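Local atomic coordinates of mandelate racemase/muconate lactonizing protein (Thermobispora bispora, PDB entry 3VC5), a protein that probably dehydrates D-glucarate to 5-dehydro-4-deoxy-D-glucarate as a magnesium-dependent enzyme of the mandelate racemase/muconate lactonizing enzyme family. Residues P240-T248 / S433-W441; S341-A349 / Q374-F384. All coordinates share one frame; numbering follows the deposited sequence.

Contact 1. Residues P240-T248 / S433-W441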
loop_
_atom_site.group_PDB
_atom_site.type_symbol
_atom_site.label_atom_id
_atom_site.label_comp_id
_atom_site.label_asym_id
_atom_site.label_seq_id
_atom_site.Cartn_x
_atom_site.Cartn_y
_atom_site.Cartn_z
ATOM N N PRO A 240 -21.219 -12.888 15.736
ATOM C CA PRO A 240 -21.389 -12.997 17.186
ATOM C C PRO A 240 -20.359 -12.233 18.056
ATOM O O PRO A 240 -20.421 -12.330 19.281
ATOM C CB PRO A 240 -21.289 -14.514 17.450
ATOM C CG PRO A 240 -21.276 -15.169 16.120
ATOM C CD PRO A 240 -20.791 -14.164 15.136
ATOM N N ASN A 241 -19.442 -11.475 17.444
ATOM C CA ASN A 241 -18.425 -10.736 18.197
ATOM C C ASN A 241 -17.743 -11.584 19.285
ATOM O O ASN A 241 -17.597 -11.141 20.433
ATOM C CB ASN A 241 -18.980 -9.436 18.797
ATOM C CG ASN A 241 -19.179 -8.357 17.763
ATOM O OD1 ASN A 241 -20.325 -7.995 17.443
ATOM N ND2 ASN A 241 -18.069 -7.808 17.231
ATOM N N ALA A 242 -17.352 -12.795 18.898
ATOM C CA ALA A 242 -16.533 -13.688 19.731
ATOM C C ALA A 242 -17.288 -14.282 20.930
ATOM O O ALA A 242 -16.675 -14.690 21.925
ATOM C CB ALA A 242 -15.254 -12.981 20.184
ATOM N N ALA A 243 -18.615 -14.301 20.848
ATOM C CA ALA A 243 -19.449 -14.827 21.941
ATOM C C ALA A 243 -19.420 -16.354 22.093
ATOM O O ALA A 243 -19.971 -16.864 23.061
ATOM C CB ALA A 243 -20.904 -14.345 21.789
ATOM N N TRP A 244 -18.795 -17.077 21.162
ATOM C CA TRP A 244 -18.908 -18.547 21.168
ATOM C C TRP A 244 -17.579 -19.230 21.466
ATOM O O TRP A 244 -16.507 -18.677 21.163
ATOM C CB TRP A 244 -19.433 -19.098 19.837
ATOM C CG TRP A 244 -20.754 -18.520 19.391
ATOM C CD1 TRP A 244 -21.700 -17.911 20.174
ATOM C CD2 TRP A 244 -21.275 -18.516 18.054
ATOM N NE1 TRP A 244 -22.773 -17.502 19.393
ATOM C CE2 TRP A 244 -22.544 -17.885 18.095
ATOM C CE3 TRP A 244 -20.799 -18.991 16.830
ATOM C CZ2 TRP A 244 -23.339 -17.724 16.949
ATOM C CZ3 TRP A 244 -21.595 -18.824 15.690
ATOM C CH2 TRP A 244 -22.847 -18.197 15.764
ATOM N N THR A 245 -17.663 -20.446 22.005
ATOM C CA THR A 245 -16.508 -21.312 22.140
ATOM C C THR A 245 -16.136 -21.855 20.769
ATOM O O THR A 245 -16.905 -21.750 19.802
ATOM C CB THR A 245 -16.827 -22.515 23.045
ATOM O OG1 THR A 245 -17.850 -23.305 22.431
ATOM C CG2 THR A 245 -17.293 -22.052 24.410
ATOM N N VAL A 246 -14.961 -22.462 20.679
ATOM C CA VAL A 246 -14.547 -23.093 19.440
ATOM C C VAL A 246 -15.526 -24.218 19.032
ATOM O O VAL A 246 -15.979 -24.286 17.868
ATOM C CB VAL A 246 -13.105 -23.642 19.597
ATOM C CG1 VAL A 246 -12.751 -24.589 18.463
ATOM C CG2 VAL A 246 -12.110 -22.456 19.660
ATOM N N GLU A 247 -15.862 -25.072 19.983
ATOM C CA GLU A 247 -16.763 -26.190 19.756
ATOM C C GLU A 247 -18.099 -25.722 19.206
ATOM O O GLU A 247 -18.550 -26.213 18.231
ATOM C CB GLU A 247 -16.942 -26.993 21.054
ATOM C CG GLU A 247 -17.329 -28.469 20.838
ATOM C CD GLU A 247 -17.882 -29.227 22.085
ATOM O OE1 GLU A 247 -18.837 -30.002 21.930
ATOM O OE2 GLU A 247 -17.363 -29.071 23.199
ATOM N N THR A 248 -18.697 -24.738 19.846
ATOM C CA THR A 248 -19.976 -24.191 19.388
ATOM C C THR A 248 -19.876 -23.571 18.008
ATOM O O THR A 248 -20.782 -23.734 17.169
ATOM C CB THR A 248 -20.520 -23.198 20.431
ATOM O OG1 THR A 248 -20.876 -23.943 21.603
ATOM C CG2 THR A 248 -21.731 -22.438 19.919
ATOM N N SER A 433 -26.337 -8.971 36.557
ATOM C CA SER A 433 -25.514 -10.166 36.398
ATOM C C SER A 433 -24.885 -10.262 35.005
ATOM O O SER A 433 -24.003 -11.087 34.766
ATOM C CB SER A 433 -26.349 -11.419 36.670
ATOM O OG SER A 433 -27.221 -11.679 35.577
ATOM N N PHE A 434 -25.325 -9.409 34.083
ATOM C CA PHE A 434 -24.798 -9.469 32.727
ATOM C C PHE A 434 -23.299 -9.159 32.672
ATOM O O PHE A 434 -22.798 -8.311 33.416
ATOM C CB PHE A 434 -25.543 -8.505 31.794
ATOM C CG PHE A 434 -25.000 -8.499 30.386
ATOM C CD1 PHE A 434 -25.415 -9.452 29.466
ATOM C CD2 PHE A 434 -24.068 -7.553 29.987
ATOM C CE1 PHE A 434 -24.913 -9.469 28.161
ATOM C CE2 PHE A 434 -23.555 -7.550 28.670
ATOM C CZ PHE A 434 -23.982 -8.514 27.757
ATOM N N SER A 435 -22.600 -9.861 31.780
ATOM C CA SER A 435 -21.228 -9.550 31.441
ATOM C C SER A 435 -21.051 -9.797 29.952
ATOM O O SER A 435 -21.716 -10.656 29.379
ATOM C CB SER A 435 -20.255 -10.418 32.239
ATOM O OG SER A 435 -20.201 -9.964 33.567
ATOM N N THR A 436 -20.174 -9.023 29.325
ATOM C CA THR A 436 -19.899 -9.184 27.902
ATOM C C THR A 436 -19.710 -10.658 27.572
ATOM O O THR A 436 -18.948 -11.370 28.251
ATOM C CB THR A 436 -18.681 -8.342 27.478
ATOM O OG1 THR A 436 -19.000 -6.952 27.655
ATOM C CG2 THR A 436 -18.283 -8.615 26.003
ATOM N N ARG A 437 -20.403 -11.129 26.542
ATOM C CA ARG A 437 -20.302 -12.539 26.151
ATOM C C ARG A 437 -19.029 -12.765 25.350
ATOM O O ARG A 437 -18.856 -12.192 24.291
ATOM C CB ARG A 437 -21.508 -12.941 25.300
ATOM C CG ARG A 437 -22.849 -12.494 25.843
ATOM C CD ARG A 437 -23.014 -12.878 27.265
ATOM N NE ARG A 437 -24.422 -12.903 27.648
ATOM C CZ ARG A 437 -24.849 -13.008 28.899
ATOM N NH1 ARG A 437 -23.968 -13.106 29.893
ATOM N NH2 ARG A 437 -26.155 -13.014 29.154
ATOM N N ARG A 438 -18.135 -13.606 25.858
ATOM C CA ARG A 438 -16.866 -13.875 25.199
ATOM C C ARG A 438 -16.588 -15.364 25.447
ATOM O O ARG A 438 -16.293 -15.775 26.577
ATOM C CB ARG A 438 -15.792 -12.981 25.829
ATOM C CG ARG A 438 -14.495 -12.834 25.063
ATOM C CD ARG A 438 -14.665 -12.140 23.715
ATOM N NE ARG A 438 -15.260 -10.798 23.767
ATOM C CZ ARG A 438 -14.570 -9.658 23.750
ATOM N NH1 ARG A 438 -13.246 -9.692 23.708
ATOM N NH2 ARG A 438 -15.201 -8.481 23.783
ATOM N N GLY A 439 -16.721 -16.190 24.415
ATOM C CA GLY A 439 -16.558 -17.629 24.609
ATOM C C GLY A 439 -17.596 -18.168 25.589
ATOM O O GLY A 439 -17.296 -19.040 26.424
ATOM N N PHE A 440 -18.816 -17.645 25.487
ATOM C CA PHE A 440 -19.877 -17.868 26.469
ATOM C C PHE A 440 -20.788 -19.053 26.112
ATOM O O PHE A 440 -21.073 -19.875 26.965
ATOM C CB PHE A 440 -20.711 -16.575 26.637
ATOM C CG PHE A 440 -21.850 -16.685 27.629
ATOM C CD1 PHE A 440 -21.613 -16.599 28.994
ATOM C CD2 PHE A 440 -23.165 -16.835 27.186
ATOM C CE1 PHE A 440 -22.662 -16.701 29.919
ATOM C CE2 PHE A 440 -24.230 -16.929 28.095
ATOM C CZ PHE A 440 -23.976 -16.864 29.468
ATOM N N TRP A 441 -21.255 -19.120 24.863
ATOM C CA TRP A 441 -22.065 -20.258 24.397
ATOM C C TRP A 441 -21.229 -21.261 23.650
ATOM O O TRP A 441 -20.286 -20.899 22.936
ATOM C CB TRP A 441 -23.182 -19.829 23.445
ATOM C CG TRP A 441 -24.321 -19.109 24.093
ATOM C CD1 TRP A 441 -25.361 -19.640 24.850
ATOM C CD2 TRP A 441 -24.538 -17.714 24.034
ATOM N NE1 TRP A 441 -26.206 -18.624 25.252
ATOM C CE2 TRP A 441 -25.717 -17.434 24.760
ATOM C CE3 TRP A 441 -23.843 -16.659 23.427
ATOM C CZ2 TRP A 441 -26.216 -16.138 24.884
ATOM C CZ3 TRP A 441 -24.332 -15.387 23.555
ATOM C CH2 TRP A 441 -25.509 -15.129 24.283
ATOM O OXT TRP A 441 -21.535 -22.459 23.720
HETATM O O HOH W 1 -17.532 -10.158 22.930
#
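The indole of the C-terminal residue, Trp441, is held on one face by Phe440, whose CD2 lies 3.5 Å above the plane over the ring centre, while Ala243 CB approaches in plane at its edge. Trp244 crosses this indole obliquely and has its own cover, Thr248 CG2 on one face and Pro240 CG on the other. Further back along the tail, the Arg437 guanidinium is sandwiched between Phe440 CZ and Phe434 CE1. In this enolase-family barrel, the C-terminal tail is thus laid along the turn and loop that lead from strand 236-239 into helix 246-255. Backbone bonds set the register: Gly439 N donates to Ala242 O (2.9 Å), and Ala243 O takes two donors, Trp441 N in the carbonyl plane and Phe440 N from above it. The terminal carboxylate is shared between two threonines, with Thr245 N donating to Trp441 O (2.8 Å) and Thr248 OG1 to Trp441 OXT (2.7 Å). Thr245 is also the N-cap: at chi1 63° its OG1 sits between the backbone N and the carbonyl carbon and accepts from Thr248 N, while CG2 lies 3.6 Å from Gly439 O. An alanine here has neither OG1 nor CG2, and would probably leave Thr248 N without its cap at the helix start and a gap beside Gly439 O. Asn241 leads toward the active site, where its OD1 accepts from Lys211 NZ, the predicted proton acceptor. At this same end a water joins the backbones, donating to Asn241 O at 2.7 Å and Arg437 O at 2.8 Å.

Contact 2. Residues S341-A349 / Q374-F384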
loop_
_atom_site.group_PDB
_atom_site.type_symbol
_atom_site.label_atom_id
_atom_site.label_comp_id
_atom_site.label_asym_id
_atom_site.label_seq_id
_atom_site.Cartn_x
_atom_site.Cartn_y
_atom_site.Cartn_z
ATOM N N SER A 341 -21.397 3.213 14.594
ATOM C CA SER A 341 -22.402 4.278 14.403
ATOM C C SER A 341 -21.703 5.524 13.901
ATOM O O SER A 341 -20.748 5.988 14.552
ATOM C CB SER A 341 -23.017 4.605 15.754
ATOM O OG SER A 341 -23.583 3.424 16.309
ATOM N N HIS A 342 -22.188 6.110 12.802
ATOM C CA HIS A 342 -21.398 7.168 12.160
ATOM C C HIS A 342 -22.276 8.082 11.317
ATOM O O HIS A 342 -23.457 7.794 11.050
ATOM C CB HIS A 342 -20.298 6.538 11.254
ATOM C CG HIS A 342 -20.838 5.839 10.039
ATOM N ND1 HIS A 342 -21.246 6.535 8.917
ATOM C CD2 HIS A 342 -21.133 4.530 9.797
ATOM C CE1 HIS A 342 -21.709 5.681 8.012
ATOM N NE2 HIS A 342 -21.656 4.459 8.522
ATOM N N LEU A 343 -21.696 9.206 10.907
ATOM C CA LEU A 343 -22.422 10.213 10.142
ATOM C C LEU A 343 -21.899 10.300 8.699
ATOM O O LEU A 343 -21.221 9.369 8.202
ATOM C CB LEU A 343 -22.326 11.558 10.882
ATOM C CG LEU A 343 -22.840 11.507 12.317
ATOM C CD1 LEU A 343 -22.637 12.886 12.950
ATOM C CD2 LEU A 343 -24.325 11.114 12.343
ATOM N N GLY A 344 -22.246 11.375 7.997
ATOM C CA GLY A 344 -22.017 11.432 6.564
ATOM C C GLY A 344 -20.572 11.710 6.145
ATOM O O GLY A 344 -20.185 11.421 5.018
ATOM N N ILE A 345 -19.769 12.282 7.040
ATOM C CA ILE A 345 -18.350 12.490 6.717
ATOM C C ILE A 345 -17.692 11.114 6.629
ATOM O O ILE A 345 -17.027 10.786 5.634
ATOM C CB ILE A 345 -17.665 13.379 7.755
ATOM C CG1 ILE A 345 -18.252 14.799 7.669
ATOM C CG2 ILE A 345 -16.109 13.353 7.559
ATOM C CD1 ILE A 345 -17.991 15.611 8.955
ATOM N N SER A 346 -17.935 10.288 7.642
ATOM C CA SER A 346 -17.445 8.888 7.632
ATOM C C SER A 346 -18.031 8.137 6.431
ATOM O O SER A 346 -17.315 7.410 5.756
ATOM C CB SER A 346 -17.811 8.154 8.917
ATOM O OG SER A 346 -16.928 8.579 9.932
ATOM N N LEU A 347 -19.322 8.326 6.143
ATOM C CA LEU A 347 -19.922 7.598 4.994
ATOM C C LEU A 347 -19.258 8.009 3.680
ATOM O O LEU A 347 -18.950 7.140 2.834
ATOM C CB LEU A 347 -21.435 7.829 4.871
ATOM C CG LEU A 347 -22.138 6.965 3.801
ATOM C CD1 LEU A 347 -21.973 5.477 4.023
ATOM C CD2 LEU A 347 -23.621 7.317 3.751
ATOM N N ALA A 348 -18.960 9.305 3.517
ATOM C CA ALA A 348 -18.299 9.773 2.277
ATOM C C ALA A 348 -16.904 9.122 2.207
ATOM O O ALA A 348 -16.499 8.604 1.165
ATOM C CB ALA A 348 -18.168 11.270 2.265
ATOM N N ALA A 349 -16.185 9.144 3.337
ATOM C CA ALA A 349 -14.823 8.591 3.356
ATOM C C ALA A 349 -14.823 7.081 3.054
ATOM O O ALA A 349 -14.013 6.603 2.256
ATOM C CB ALA A 349 -14.157 8.883 4.664
ATOM N N GLN A 374 -30.189 11.472 10.796
ATOM C CA GLN A 374 -29.367 12.468 11.524
ATOM C C GLN A 374 -28.031 12.667 10.801
ATOM O O GLN A 374 -27.373 11.692 10.429
ATOM C CB GLN A 374 -29.087 12.018 12.966
ATOM C CG GLN A 374 -30.338 11.875 13.842
ATOM C CD GLN A 374 -30.061 11.181 15.148
ATOM O OE1 GLN A 374 -29.949 11.821 16.202
ATOM N NE2 GLN A 374 -29.936 9.861 15.095
ATOM N N ASP A 375 -27.589 13.910 10.637
ATOM C CA ASP A 375 -26.311 14.122 9.981
ATOM C C ASP A 375 -25.822 15.539 10.203
ATOM O O ASP A 375 -26.606 16.400 10.629
ATOM C CB ASP A 375 -26.401 13.822 8.491
ATOM C CG ASP A 375 -25.108 13.214 7.925
ATOM O OD1 ASP A 375 -24.010 13.440 8.508
ATOM O OD2 ASP A 375 -25.199 12.499 6.898
ATOM N N VAL A 376 -24.523 15.751 9.966
ATOM C CA VAL A 376 -23.939 17.089 10.017
ATOM C C VAL A 376 -23.541 17.612 8.632
ATOM O O VAL A 376 -22.958 18.710 8.533
ATOM C CB VAL A 376 -22.715 17.158 10.984
ATOM C CG1 VAL A 376 -23.155 16.893 12.431
ATOM C CG2 VAL A 376 -21.621 16.193 10.507
ATOM N N VAL A 377 -23.815 16.854 7.564
ATOM C CA VAL A 377 -23.550 17.377 6.210
ATOM C C VAL A 377 -24.898 17.615 5.521
ATOM O O VAL A 377 -25.918 17.036 5.921
ATOM C CB VAL A 377 -22.659 16.451 5.355
ATOM C CG1 VAL A 377 -21.329 16.159 6.096
ATOM C CG2 VAL A 377 -23.382 15.127 5.072
ATOM N N ALA A 378 -24.894 18.432 4.474
ATOM C CA ALA A 378 -26.092 18.678 3.664
ATOM C C ALA A 378 -26.590 17.385 2.995
ATOM O O ALA A 378 -25.784 16.569 2.563
ATOM C CB ALA A 378 -25.784 19.726 2.620
ATOM N N PRO A 379 -27.917 17.217 2.883
ATOM C CA PRO A 379 -28.625 15.950 2.567
ATOM C C PRO A 379 -28.495 15.298 1.167
ATOM O O PRO A 379 -28.758 14.096 1.033
ATOM C CB PRO A 379 -30.098 16.314 2.818
ATOM C CG PRO A 379 -30.160 17.787 2.568
ATOM C CD PRO A 379 -28.866 18.327 3.113
ATOM N N GLY A 380 -28.108 16.051 0.140
ATOM C CA GLY A 380 -28.257 15.558 -1.237
ATOM C C GLY A 380 -27.123 14.775 -1.883
ATOM O O GLY A 380 -27.267 14.269 -2.996
ATOM N N ALA A 381 -26.015 14.648 -1.163
ATOM C CA ALA A 381 -24.733 14.193 -1.699
ATOM C C ALA A 381 -24.567 12.681 -1.597
ATOM O O ALA A 381 -23.949 12.026 -2.469
ATOM C CB ALA A 381 -23.599 14.886 -0.978
ATOM N N LEU A 382 -25.082 12.141 -0.501
ATOM C CA LEU A 382 -24.987 10.724 -0.229
ATOM C C LEU A 382 -26.392 10.163 -0.215
ATOM O O LEU A 382 -27.226 10.585 0.586
ATOM C CB LEU A 382 -24.331 10.480 1.134
ATOM C CG LEU A 382 -22.927 11.058 1.317
ATOM C CD1 LEU A 382 -22.551 11.149 2.810
ATOM C CD2 LEU A 382 -21.888 10.235 0.561
ATOM N N ARG A 383 -26.656 9.234 -1.122
ATOM C CA ARG A 383 -27.951 8.558 -1.174
ATOM C C ARG A 383 -27.688 7.093 -1.432
ATOM O O ARG A 383 -26.632 6.731 -1.967
ATOM C CB ARG A 383 -28.819 9.148 -2.281
ATOM C CG ARG A 383 -28.092 9.287 -3.586
ATOM C CD ARG A 383 -28.777 10.287 -4.516
ATOM N NE ARG A 383 -28.026 10.398 -5.764
ATOM C CZ ARG A 383 -28.331 9.736 -6.875
ATOM N NH1 ARG A 383 -29.390 8.936 -6.905
ATOM N NH2 ARG A 383 -27.586 9.889 -7.960
ATOM N N PHE A 384 -28.618 6.243 -1.014
ATOM C CA PHE A 384 -28.558 4.822 -1.346
ATOM C C PHE A 384 -29.495 4.538 -2.508
ATOM O O PHE A 384 -30.691 4.881 -2.459
ATOM C CB PHE A 384 -28.928 3.956 -0.143
ATOM C CG PHE A 384 -27.903 3.991 0.953
ATOM C CD1 PHE A 384 -27.026 2.941 1.128
ATOM C CD2 PHE A 384 -27.786 5.104 1.768
ATOM C CE1 PHE A 384 -26.062 2.980 2.131
ATOM C CE2 PHE A 384 -26.858 5.159 2.789
ATOM C CZ PHE A 384 -25.961 4.104 2.958
#
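Leu382 drives its two methyl branches against the first turns of helix 344-355. CD1 comes to 3.2 Å from Gly344 O, a tight approach, and also meets Leu347 CB, while CD2 rests 4.0 Å from Ala348 CA. The helix in question follows strand 334-337, the last of the parallel strands in the enolase-type barrel, and residues 374-384 curl back around its N-terminal end. Leu347, one turn along, has CG anti to its backbone N (chi1 -173°), which carries CD2 to 4.0 Å from Phe384 CE2; the two side chains come from opposite directions. At the other end of the contact Leu343, the N-cap residue, spreads over the start of the returning loop. Its CD1 packs 4.1 Å from Val376 CG1, the side chains crossing at about a right angle, and its CD2 lies 3.6 Å from Gln374 O. Leu343 CB lies beside the Asp375 carboxylate, which supplies the helix start with an acceptor: Gly344 N donates to Asp375 OD1 (2.8 Å) on the syn side, and Val376 N uses the anti side of the same oxygen. Both bonds grip OD1 alone, and the helix end would probably steady the negative charge of the carboxylate. Gly344 has no side chain, and the Asp375 carboxylate and Val377 CG2 pack close to its CA. Ile345 CG1 meets Val377 CG1 at 3.7 Å. Ile345 then reaches Ile55 and Leu67 on strands 50-60 and 65-71, Met409 of helix 403-415 covers Leu343 and Val376, and Phe384 meets Tyr203 of helix 189-203 edge-to-face.

From the N terminus the chain first forms the antiparallel sheet of strands 25-36, 50-60 and 65-71, then enters the barrel. Residues 240-248, after strand 236-239, open the long loop of contact 1, which closes only when the tail at 433-441 returns. Contact 2 is nested within that span: residues 341-349 meet 374-384 after a short excursion of 24 residues, before strand 388-390. The two contacts do not touch; their centres are about 33 Å apart, on opposite sides of the chain's centre. Contact 1 ties the C terminus to the start of helix 246-255, whereas contact 2 ties the start of helix 344-355 to the loop approaching strand 388-390.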